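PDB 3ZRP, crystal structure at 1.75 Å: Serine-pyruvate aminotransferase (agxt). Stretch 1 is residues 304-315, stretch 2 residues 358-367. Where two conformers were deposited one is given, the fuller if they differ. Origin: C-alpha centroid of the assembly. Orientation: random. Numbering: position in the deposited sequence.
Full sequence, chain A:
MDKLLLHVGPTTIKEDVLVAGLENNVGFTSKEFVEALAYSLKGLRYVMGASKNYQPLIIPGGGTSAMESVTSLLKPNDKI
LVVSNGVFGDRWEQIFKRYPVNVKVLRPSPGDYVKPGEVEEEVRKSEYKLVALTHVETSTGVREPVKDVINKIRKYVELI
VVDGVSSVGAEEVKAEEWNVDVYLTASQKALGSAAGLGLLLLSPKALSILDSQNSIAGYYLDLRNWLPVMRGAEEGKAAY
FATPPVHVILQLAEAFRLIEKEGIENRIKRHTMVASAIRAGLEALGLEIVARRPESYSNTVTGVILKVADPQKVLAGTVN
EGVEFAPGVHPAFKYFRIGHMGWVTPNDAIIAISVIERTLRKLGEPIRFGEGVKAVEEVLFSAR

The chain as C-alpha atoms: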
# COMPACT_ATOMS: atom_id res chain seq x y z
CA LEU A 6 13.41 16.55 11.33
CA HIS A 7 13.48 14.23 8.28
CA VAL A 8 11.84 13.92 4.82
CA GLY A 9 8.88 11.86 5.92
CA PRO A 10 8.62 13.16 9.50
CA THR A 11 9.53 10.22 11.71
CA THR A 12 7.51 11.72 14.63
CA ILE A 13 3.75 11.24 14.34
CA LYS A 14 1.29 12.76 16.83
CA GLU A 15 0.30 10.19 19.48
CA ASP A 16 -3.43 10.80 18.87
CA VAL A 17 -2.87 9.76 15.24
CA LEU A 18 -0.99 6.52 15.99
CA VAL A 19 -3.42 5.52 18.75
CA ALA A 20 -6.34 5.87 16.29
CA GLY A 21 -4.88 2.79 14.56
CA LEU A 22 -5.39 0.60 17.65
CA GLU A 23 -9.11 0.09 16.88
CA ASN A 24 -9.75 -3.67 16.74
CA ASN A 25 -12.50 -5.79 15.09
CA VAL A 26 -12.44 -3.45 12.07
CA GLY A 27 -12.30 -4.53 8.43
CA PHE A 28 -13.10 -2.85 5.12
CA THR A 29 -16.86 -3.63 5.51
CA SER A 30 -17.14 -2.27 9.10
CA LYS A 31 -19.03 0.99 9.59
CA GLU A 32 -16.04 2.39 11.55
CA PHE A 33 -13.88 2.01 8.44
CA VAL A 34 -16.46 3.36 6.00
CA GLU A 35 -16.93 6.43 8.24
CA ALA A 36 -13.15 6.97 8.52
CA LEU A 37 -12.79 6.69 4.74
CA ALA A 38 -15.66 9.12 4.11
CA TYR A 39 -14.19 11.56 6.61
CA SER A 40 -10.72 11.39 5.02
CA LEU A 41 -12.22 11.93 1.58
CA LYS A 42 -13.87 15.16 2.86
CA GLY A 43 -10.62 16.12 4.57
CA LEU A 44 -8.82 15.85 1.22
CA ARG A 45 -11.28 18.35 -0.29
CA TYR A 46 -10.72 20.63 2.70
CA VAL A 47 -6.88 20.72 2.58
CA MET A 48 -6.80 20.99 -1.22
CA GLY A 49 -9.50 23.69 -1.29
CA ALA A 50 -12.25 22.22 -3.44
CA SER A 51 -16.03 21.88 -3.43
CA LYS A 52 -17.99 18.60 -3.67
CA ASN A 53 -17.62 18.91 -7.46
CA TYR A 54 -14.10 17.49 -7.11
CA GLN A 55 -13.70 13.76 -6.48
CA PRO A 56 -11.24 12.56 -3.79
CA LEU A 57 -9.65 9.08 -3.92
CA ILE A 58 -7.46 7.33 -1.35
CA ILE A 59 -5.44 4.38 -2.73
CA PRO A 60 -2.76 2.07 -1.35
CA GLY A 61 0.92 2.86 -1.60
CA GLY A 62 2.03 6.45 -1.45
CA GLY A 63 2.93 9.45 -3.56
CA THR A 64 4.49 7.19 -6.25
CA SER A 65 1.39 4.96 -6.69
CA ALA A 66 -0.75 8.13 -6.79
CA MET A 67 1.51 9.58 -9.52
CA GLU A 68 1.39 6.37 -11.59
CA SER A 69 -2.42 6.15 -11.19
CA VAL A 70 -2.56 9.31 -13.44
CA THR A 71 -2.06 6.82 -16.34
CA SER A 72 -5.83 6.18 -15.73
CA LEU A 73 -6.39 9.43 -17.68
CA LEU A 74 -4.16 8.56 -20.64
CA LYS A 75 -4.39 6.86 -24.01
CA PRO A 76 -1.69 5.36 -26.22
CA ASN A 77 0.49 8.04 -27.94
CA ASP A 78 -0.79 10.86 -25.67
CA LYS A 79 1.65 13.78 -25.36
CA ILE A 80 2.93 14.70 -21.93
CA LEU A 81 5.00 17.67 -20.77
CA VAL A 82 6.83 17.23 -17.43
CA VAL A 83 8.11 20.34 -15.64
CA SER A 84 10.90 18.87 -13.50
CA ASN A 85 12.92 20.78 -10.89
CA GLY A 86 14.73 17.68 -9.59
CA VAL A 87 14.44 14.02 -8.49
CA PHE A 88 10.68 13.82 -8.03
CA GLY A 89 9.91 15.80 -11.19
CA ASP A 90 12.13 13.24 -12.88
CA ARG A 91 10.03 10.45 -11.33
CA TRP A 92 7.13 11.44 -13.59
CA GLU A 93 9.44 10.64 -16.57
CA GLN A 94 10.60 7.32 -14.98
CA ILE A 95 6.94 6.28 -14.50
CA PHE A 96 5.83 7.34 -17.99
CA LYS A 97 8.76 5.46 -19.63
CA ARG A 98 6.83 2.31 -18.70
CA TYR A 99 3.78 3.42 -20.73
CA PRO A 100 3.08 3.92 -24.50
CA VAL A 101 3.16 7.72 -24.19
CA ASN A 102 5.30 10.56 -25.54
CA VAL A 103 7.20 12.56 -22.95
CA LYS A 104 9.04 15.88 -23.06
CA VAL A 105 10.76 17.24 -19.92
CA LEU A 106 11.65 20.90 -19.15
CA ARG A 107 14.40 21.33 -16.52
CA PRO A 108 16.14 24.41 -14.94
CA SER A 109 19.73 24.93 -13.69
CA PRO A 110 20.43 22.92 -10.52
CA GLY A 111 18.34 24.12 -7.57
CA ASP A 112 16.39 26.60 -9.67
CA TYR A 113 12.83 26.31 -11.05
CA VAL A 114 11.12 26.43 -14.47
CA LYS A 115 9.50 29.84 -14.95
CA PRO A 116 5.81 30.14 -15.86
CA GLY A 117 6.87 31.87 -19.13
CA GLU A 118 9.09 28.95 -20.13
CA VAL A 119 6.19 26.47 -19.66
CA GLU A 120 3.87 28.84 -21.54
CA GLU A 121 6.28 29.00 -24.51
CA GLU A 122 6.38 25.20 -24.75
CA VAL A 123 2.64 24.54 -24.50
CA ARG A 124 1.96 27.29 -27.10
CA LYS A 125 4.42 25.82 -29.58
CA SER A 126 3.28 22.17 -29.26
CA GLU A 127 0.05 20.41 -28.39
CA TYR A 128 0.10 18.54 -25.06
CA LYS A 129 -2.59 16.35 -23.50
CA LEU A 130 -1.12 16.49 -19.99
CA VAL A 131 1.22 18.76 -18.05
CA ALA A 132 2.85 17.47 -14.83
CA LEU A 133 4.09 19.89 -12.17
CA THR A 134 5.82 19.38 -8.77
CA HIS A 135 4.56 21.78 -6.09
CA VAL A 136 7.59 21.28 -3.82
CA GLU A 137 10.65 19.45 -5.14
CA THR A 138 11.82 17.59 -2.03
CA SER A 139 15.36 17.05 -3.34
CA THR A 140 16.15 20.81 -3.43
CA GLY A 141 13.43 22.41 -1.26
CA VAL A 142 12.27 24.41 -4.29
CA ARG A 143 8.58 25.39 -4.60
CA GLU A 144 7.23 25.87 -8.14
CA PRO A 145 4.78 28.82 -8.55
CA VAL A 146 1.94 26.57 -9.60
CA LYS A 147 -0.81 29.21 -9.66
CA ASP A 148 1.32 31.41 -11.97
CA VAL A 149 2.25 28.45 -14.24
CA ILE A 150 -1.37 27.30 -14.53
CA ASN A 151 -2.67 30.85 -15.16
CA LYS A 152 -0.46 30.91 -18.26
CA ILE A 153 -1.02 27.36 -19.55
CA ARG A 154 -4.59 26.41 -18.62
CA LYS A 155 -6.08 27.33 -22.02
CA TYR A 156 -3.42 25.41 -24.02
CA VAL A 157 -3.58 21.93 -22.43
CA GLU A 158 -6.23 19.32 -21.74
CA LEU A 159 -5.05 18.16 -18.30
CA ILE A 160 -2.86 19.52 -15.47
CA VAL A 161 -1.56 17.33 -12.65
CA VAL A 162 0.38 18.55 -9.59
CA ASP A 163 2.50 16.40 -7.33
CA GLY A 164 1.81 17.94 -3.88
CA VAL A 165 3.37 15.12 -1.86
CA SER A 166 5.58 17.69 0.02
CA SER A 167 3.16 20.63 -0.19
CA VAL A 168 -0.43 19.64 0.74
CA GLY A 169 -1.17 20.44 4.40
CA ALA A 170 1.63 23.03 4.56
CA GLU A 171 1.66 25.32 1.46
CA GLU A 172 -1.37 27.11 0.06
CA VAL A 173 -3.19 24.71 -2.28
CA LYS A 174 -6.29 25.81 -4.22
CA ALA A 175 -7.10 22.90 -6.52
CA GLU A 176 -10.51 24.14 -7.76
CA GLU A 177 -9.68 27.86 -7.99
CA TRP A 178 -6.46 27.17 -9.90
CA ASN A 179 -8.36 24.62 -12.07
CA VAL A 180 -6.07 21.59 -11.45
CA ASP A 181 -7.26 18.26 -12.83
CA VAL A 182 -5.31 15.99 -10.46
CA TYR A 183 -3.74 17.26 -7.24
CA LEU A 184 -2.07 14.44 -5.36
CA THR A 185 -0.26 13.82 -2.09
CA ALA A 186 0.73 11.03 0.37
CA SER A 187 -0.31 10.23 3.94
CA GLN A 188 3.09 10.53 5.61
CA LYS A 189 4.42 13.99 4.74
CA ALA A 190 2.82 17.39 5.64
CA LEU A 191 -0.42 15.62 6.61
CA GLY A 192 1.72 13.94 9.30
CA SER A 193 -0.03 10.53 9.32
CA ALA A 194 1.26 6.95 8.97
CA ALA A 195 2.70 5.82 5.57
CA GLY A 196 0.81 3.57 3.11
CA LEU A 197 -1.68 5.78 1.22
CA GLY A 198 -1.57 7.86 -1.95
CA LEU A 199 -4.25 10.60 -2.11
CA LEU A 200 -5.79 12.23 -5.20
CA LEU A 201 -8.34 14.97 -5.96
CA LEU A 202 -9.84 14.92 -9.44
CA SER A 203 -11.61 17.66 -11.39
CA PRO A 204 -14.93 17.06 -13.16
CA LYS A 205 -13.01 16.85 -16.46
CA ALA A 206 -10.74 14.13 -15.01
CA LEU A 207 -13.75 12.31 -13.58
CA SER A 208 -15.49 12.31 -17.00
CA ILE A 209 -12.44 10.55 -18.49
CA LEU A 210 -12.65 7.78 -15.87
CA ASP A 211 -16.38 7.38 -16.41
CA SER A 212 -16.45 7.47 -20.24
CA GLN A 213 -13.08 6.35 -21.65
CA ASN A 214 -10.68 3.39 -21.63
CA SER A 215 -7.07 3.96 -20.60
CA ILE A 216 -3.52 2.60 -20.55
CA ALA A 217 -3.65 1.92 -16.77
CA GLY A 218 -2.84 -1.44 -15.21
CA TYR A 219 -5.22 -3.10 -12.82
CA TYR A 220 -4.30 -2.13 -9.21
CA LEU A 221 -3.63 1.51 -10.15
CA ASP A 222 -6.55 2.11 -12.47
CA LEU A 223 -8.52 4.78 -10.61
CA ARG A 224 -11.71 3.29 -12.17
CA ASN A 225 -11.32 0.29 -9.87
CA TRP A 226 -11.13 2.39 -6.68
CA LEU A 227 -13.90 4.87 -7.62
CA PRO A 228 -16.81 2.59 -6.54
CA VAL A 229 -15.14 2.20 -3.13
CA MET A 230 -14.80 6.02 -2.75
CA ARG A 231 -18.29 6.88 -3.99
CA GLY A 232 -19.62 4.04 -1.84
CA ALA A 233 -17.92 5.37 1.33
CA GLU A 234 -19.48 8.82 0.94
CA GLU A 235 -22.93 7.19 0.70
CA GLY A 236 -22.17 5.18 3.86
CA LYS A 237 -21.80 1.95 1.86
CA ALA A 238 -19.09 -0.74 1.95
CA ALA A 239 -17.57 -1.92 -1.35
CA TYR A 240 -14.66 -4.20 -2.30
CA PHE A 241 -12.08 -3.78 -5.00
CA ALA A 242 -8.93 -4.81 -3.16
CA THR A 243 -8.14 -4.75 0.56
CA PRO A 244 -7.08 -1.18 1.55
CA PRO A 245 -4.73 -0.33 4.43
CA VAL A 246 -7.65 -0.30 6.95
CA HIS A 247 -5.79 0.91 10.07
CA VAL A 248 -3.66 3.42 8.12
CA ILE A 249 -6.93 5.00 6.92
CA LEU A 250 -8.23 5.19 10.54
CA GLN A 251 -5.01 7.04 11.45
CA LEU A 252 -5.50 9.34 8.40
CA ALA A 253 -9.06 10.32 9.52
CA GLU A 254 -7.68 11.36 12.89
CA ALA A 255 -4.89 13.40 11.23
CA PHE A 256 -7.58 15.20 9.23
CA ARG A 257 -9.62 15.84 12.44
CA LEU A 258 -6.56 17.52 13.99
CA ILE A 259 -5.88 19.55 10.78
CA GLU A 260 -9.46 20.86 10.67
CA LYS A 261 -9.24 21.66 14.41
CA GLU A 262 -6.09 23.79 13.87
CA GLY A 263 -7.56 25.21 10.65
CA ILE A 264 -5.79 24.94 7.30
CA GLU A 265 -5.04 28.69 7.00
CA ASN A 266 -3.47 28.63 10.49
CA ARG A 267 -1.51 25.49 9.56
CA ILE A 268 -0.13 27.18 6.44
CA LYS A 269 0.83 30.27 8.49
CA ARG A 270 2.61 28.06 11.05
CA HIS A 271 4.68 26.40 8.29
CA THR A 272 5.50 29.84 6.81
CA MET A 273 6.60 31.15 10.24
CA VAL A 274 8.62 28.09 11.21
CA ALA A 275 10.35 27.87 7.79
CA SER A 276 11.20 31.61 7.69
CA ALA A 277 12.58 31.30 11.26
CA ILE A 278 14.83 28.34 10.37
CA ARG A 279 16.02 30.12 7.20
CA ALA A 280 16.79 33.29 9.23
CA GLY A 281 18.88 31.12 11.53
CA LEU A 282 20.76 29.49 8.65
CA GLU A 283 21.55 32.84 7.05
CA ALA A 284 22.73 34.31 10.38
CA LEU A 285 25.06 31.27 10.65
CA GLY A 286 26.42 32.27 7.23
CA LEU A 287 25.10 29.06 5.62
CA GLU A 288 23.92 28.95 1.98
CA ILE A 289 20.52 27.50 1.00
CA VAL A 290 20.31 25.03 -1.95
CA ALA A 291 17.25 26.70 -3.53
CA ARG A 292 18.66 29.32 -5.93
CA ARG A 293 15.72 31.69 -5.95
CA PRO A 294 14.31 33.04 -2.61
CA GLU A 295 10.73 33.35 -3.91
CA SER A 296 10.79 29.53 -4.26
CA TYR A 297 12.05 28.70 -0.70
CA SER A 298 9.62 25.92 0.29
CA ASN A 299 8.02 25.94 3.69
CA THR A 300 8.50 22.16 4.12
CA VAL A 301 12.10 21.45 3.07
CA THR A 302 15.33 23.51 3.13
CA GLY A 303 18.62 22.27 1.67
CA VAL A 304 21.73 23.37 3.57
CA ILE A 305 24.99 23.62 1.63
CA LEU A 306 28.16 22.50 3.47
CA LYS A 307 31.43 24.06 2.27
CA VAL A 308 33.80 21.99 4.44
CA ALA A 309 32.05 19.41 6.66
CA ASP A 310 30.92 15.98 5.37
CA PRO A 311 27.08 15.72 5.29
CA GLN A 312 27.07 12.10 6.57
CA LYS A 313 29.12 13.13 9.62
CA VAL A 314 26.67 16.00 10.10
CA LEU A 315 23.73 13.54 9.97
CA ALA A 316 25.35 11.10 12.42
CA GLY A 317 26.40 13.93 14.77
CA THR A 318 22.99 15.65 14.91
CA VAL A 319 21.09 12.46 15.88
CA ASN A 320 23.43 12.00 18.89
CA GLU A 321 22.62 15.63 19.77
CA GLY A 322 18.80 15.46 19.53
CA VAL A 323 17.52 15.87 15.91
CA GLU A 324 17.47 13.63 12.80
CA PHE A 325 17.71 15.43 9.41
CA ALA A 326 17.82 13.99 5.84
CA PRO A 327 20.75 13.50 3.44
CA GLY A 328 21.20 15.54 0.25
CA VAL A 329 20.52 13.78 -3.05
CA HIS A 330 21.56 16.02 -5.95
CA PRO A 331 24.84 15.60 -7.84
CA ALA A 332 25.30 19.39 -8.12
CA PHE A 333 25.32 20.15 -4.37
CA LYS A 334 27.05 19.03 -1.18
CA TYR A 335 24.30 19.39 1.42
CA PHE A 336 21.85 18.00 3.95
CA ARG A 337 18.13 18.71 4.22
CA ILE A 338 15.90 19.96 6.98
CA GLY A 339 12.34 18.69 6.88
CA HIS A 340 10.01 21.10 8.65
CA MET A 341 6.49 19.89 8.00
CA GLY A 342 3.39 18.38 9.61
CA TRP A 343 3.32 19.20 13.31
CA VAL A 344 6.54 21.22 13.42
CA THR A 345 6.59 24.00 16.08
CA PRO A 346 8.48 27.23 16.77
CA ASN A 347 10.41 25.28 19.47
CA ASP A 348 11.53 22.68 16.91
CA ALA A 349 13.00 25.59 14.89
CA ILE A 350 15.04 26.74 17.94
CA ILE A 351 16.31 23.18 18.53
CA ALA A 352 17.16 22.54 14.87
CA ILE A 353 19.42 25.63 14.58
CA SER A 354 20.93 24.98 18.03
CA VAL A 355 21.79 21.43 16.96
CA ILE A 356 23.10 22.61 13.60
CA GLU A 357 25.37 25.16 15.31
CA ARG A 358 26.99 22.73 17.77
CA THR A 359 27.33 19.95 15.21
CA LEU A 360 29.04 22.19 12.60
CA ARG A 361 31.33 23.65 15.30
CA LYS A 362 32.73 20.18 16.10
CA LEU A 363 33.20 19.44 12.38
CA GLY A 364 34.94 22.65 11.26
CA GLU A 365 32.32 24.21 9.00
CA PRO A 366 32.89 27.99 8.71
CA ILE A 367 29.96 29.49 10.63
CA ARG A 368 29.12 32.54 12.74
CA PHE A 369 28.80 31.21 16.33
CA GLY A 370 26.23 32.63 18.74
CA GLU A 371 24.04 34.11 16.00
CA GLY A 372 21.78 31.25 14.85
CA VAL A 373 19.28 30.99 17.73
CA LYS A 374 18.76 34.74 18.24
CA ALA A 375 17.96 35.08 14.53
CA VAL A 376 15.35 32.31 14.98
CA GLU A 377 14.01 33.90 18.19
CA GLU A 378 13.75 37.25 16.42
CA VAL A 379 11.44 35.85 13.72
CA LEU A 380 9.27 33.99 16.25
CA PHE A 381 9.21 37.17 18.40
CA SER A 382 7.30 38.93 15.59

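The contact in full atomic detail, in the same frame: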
# COMPACT_ATOMS: atom_id res chain seq x y z
N VAL A 304 20.71 22.59 2.86
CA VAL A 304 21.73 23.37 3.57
C VAL A 304 23.08 22.97 3.01
O VAL A 304 23.54 21.86 3.22
CB VAL A 304 21.68 23.14 5.13
CG1 VAL A 304 22.67 24.03 5.86
CG2 VAL A 304 20.25 23.40 5.69
N ILE A 305 23.69 23.88 2.25
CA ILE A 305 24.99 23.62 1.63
C ILE A 305 26.11 23.64 2.70
O ILE A 305 26.16 24.54 3.54
CB ILE A 305 25.30 24.63 0.49
CG1 ILE A 305 24.31 24.43 -0.68
CG2 ILE A 305 26.73 24.45 -0.02
CD1 ILE A 305 24.11 25.66 -1.54
N LEU A 306 26.95 22.61 2.64
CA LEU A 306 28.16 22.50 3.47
C LEU A 306 29.42 22.69 2.64
O LEU A 306 29.68 21.93 1.70
CB LEU A 306 28.21 21.14 4.18
CG LEU A 306 27.16 20.91 5.26
CD1 LEU A 306 27.18 19.47 5.74
CD2 LEU A 306 27.34 21.88 6.42
N LYS A 307 30.22 23.70 3.00
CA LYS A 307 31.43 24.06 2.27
C LYS A 307 32.64 23.22 2.68
O LYS A 307 33.55 23.01 1.87
CB LYS A 307 31.73 25.55 2.46
CG LYS A 307 30.62 26.48 1.95
CD LYS A 307 30.78 26.75 0.46
CE LYS A 307 29.43 26.92 -0.25
NZ LYS A 307 28.51 27.91 0.39
N VAL A 308 32.66 22.75 3.92
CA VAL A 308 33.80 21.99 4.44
C VAL A 308 33.40 20.63 5.00
O VAL A 308 33.94 19.60 4.58
CB VAL A 308 34.59 22.83 5.52
CG1 VAL A 308 35.68 22.00 6.15
CG2 VAL A 308 35.17 24.09 4.89
N ALA A 309 32.46 20.63 5.96
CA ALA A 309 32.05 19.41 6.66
C ALA A 309 31.38 18.37 5.74
O ALA A 309 30.74 18.74 4.75
CB ALA A 309 31.13 19.76 7.82
N ASP A 310 31.53 17.10 6.10
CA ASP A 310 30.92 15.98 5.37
C ASP A 310 29.47 15.78 5.83
O ASP A 310 29.23 15.61 7.03
CB ASP A 310 31.75 14.71 5.58
CG ASP A 310 31.12 13.46 4.93
OD1 ASP A 310 30.41 13.57 3.91
OD2 ASP A 310 31.37 12.36 5.46
N PRO A 311 28.50 15.80 4.90
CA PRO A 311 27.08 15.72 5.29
C PRO A 311 26.69 14.46 6.08
O PRO A 311 25.82 14.55 6.95
CB PRO A 311 26.33 15.78 3.95
CG PRO A 311 27.27 16.46 3.03
CD PRO A 311 28.64 16.00 3.45
N GLN A 312 27.33 13.32 5.80
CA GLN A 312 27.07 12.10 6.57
C GLN A 312 27.45 12.29 8.03
O GLN A 312 26.66 11.98 8.93
CB GLN A 312 27.79 10.88 5.98
CG GLN A 312 27.05 10.17 4.85
CD GLN A 312 25.66 9.65 5.25
OE1 GLN A 312 24.71 9.78 4.48
NE2 GLN A 312 25.55 9.08 6.44
N LYS A 313 28.65 12.82 8.26
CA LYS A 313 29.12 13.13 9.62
C LYS A 313 28.16 14.08 10.31
O LYS A 313 27.84 13.90 11.49
CB LYS A 313 30.54 13.71 9.60
CG LYS A 313 31.63 12.68 9.34
CD LYS A 313 33.02 13.26 9.62
CE LYS A 313 34.13 12.23 9.39
NZ LYS A 313 34.30 11.91 7.95
N VAL A 314 27.67 15.07 9.57
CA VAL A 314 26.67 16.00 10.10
C VAL A 314 25.40 15.25 10.52
O VAL A 314 24.87 15.49 11.61
CB VAL A 314 26.36 17.16 9.12
CG1 VAL A 314 25.21 18.02 9.61
CG2 VAL A 314 27.61 18.02 8.92
N LEU A 315 24.93 14.33 9.67
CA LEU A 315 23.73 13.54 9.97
C LEU A 315 23.90 12.65 11.20
O LEU A 315 23.00 12.56 12.03
CB LEU A 315 23.31 12.69 8.76
CG LEU A 315 22.63 13.31 7.53
CD1 LEU A 315 22.13 12.20 6.63
CD2 LEU A 315 21.49 14.26 7.87
N ARG A 358 26.01 23.52 17.01
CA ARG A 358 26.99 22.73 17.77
C ARG A 358 27.57 21.53 17.01
O ARG A 358 28.70 21.09 17.28
CB ARG A 358 26.50 22.36 19.17
CG ARG A 358 25.17 21.67 19.27
CD ARG A 358 24.65 21.86 20.68
NE ARG A 358 23.73 20.79 21.06
CZ ARG A 358 22.43 20.96 21.29
NH1 ARG A 358 21.88 22.15 21.18
NH2 ARG A 358 21.69 19.91 21.65
N THR A 359 26.83 21.03 16.03
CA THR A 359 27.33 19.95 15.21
C THR A 359 28.40 20.47 14.22
O THR A 359 29.46 19.85 14.05
CB THR A 359 26.19 19.20 14.49
OG1 THR A 359 25.20 18.84 15.46
CG2 THR A 359 26.69 17.95 13.79
N LEU A 360 28.12 21.61 13.59
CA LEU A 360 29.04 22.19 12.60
C LEU A 360 30.33 22.72 13.25
O LEU A 360 31.40 22.68 12.63
CB LEU A 360 28.34 23.28 11.77
CG LEU A 360 27.18 22.82 10.88
CD1 LEU A 360 26.70 23.94 9.96
CD2 LEU A 360 27.56 21.59 10.09
N ARG A 361 30.20 23.21 14.49
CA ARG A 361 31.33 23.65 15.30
C ARG A 361 32.35 22.52 15.46
O ARG A 361 33.55 22.71 15.21
CB ARG A 361 30.82 24.10 16.67
CG ARG A 361 31.84 24.78 17.60
CD ARG A 361 31.18 25.94 18.35
NE ARG A 361 31.56 26.02 19.77
CZ ARG A 361 31.84 27.15 20.42
NH1 ARG A 361 31.81 28.32 19.79
NH2 ARG A 361 32.15 27.10 21.71
N LYS A 362 31.87 21.34 15.86
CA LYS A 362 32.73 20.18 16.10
C LYS A 362 33.32 19.60 14.81
O LYS A 362 34.25 18.79 14.85
CB LYS A 362 32.00 19.10 16.91
CG LYS A 362 30.90 18.34 16.18
CD LYS A 362 30.06 17.52 17.15
CE LYS A 362 29.12 16.57 16.42
NZ LYS A 362 28.07 16.02 17.32
N LEU A 363 32.77 20.00 13.67
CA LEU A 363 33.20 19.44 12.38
C LEU A 363 33.93 20.43 11.46
O LEU A 363 34.31 20.08 10.34
CB LEU A 363 32.01 18.78 11.66
CG LEU A 363 31.45 17.51 12.29
CD1 LEU A 363 30.00 17.28 11.87
CD2 LEU A 363 32.29 16.28 11.94
N GLY A 364 34.10 21.67 11.93
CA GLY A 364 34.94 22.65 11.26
C GLY A 364 34.34 23.34 10.06
O GLY A 364 35.06 23.79 9.16
N GLU A 365 33.01 23.43 10.03
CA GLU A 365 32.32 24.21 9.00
C GLU A 365 32.36 25.69 9.37
O GLU A 365 31.99 26.06 10.49
CB GLU A 365 30.88 23.72 8.81
CG GLU A 365 30.06 24.47 7.73
CD GLU A 365 30.50 24.14 6.30
OE1 GLU A 365 31.18 23.12 6.09
OE2 GLU A 365 30.16 24.92 5.39
N PRO A 366 32.84 26.55 8.44
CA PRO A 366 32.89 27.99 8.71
C PRO A 366 31.50 28.58 8.98
O PRO A 366 30.70 28.74 8.05
CB PRO A 366 33.50 28.59 7.43
CG PRO A 366 33.57 27.47 6.43
CD PRO A 366 33.50 26.19 7.18
N ILE A 367 31.22 28.88 10.24
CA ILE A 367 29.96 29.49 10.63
C ILE A 367 30.15 30.61 11.64
O ILE A 367 31.21 30.72 12.27
CB ILE A 367 28.98 28.44 11.23
CG1 ILE A 367 29.63 27.68 12.39
CG2 ILE A 367 28.52 27.45 10.16
CD1 ILE A 367 28.63 26.96 13.29

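Apolar side chains from separate segments can set the packing of a contact, leaving its polar groups to be matched at the edge. The contact between residues 304-315 and 358-367 of this aminotransferase illustrates the principle, because a small apolar cluster sets the packing and a single glutamate completes it.

The apolar centre is built mainly from leucine and valine side chains, with Ala309 beside them. Leu360 (chi1 m, chi2 t) leaves its helix sideways, but its end comes nearer to the first stretch: its CD2 lies 3.7 Å from CD2 of Leu306 and 3.8 Å from CG2 of Val314. One methyl thus touches both the segment that follows the strand and the helix beginning at Pro311. Val314 CG2 is also 3.9 Å from CD1 of Leu363, which points toward the first stretch and covers Ala309, with the CB atoms of Leu363 and Ala309 4.1 Å apart. Ala309 points toward the second stretch and is buried, and its backbone N lies within hydrogen-bonding reach of Glu365. At the other end of the cluster, Thr359 places its CG2 3.8 Å from Val314 O, while its hydroxyl is satisfied elsewhere in the structure. The helix axes approach to 10.1 Å at 131° between their N-to-C directions, and the side chains of Val314, Thr359, Leu360 and Leu363 lie in the contact between them.

Further out, the aliphatic part of an exposed lysine extends the apolar surface, Lys313 CD lying 3.9 Å from Leu363 CD2. Its amino group leads away and makes a long salt bridge within its own stretch, Lys313 NZ to Asp310 OD2 at 3.9 Å; Asp310 occupies the N-cap position of that helix. On the loop, Val308 points toward the second stretch and sets CG2 3.5 Å from CD of Pro366, a compact apolar pair at the exposed margin.

The polar edge belongs to Glu365, where backbone amides serve as the partners of a buried carboxylate. A Schellman motif turns the chain out of the helix at Gly364, whose positive phi (79°) is one that glycine readily adopts, and Glu365 N donates back to Leu360 O at 3.1 Å. With chi1 t and chi2 p, the side chain brings its carboxylate to three successive amides of the loop: Lys307 N donates to Glu365 OE2 at 2.7 Å, while Val308 N and Ala309 N donate to Glu365 OE1 at 2.7 and 2.8 Å. Glutamate suits this place because its two oxygens can accept several hydrogens at once. The contact buries 515 Å² in total, and the buried carboxylate is compensated by main-chain donors.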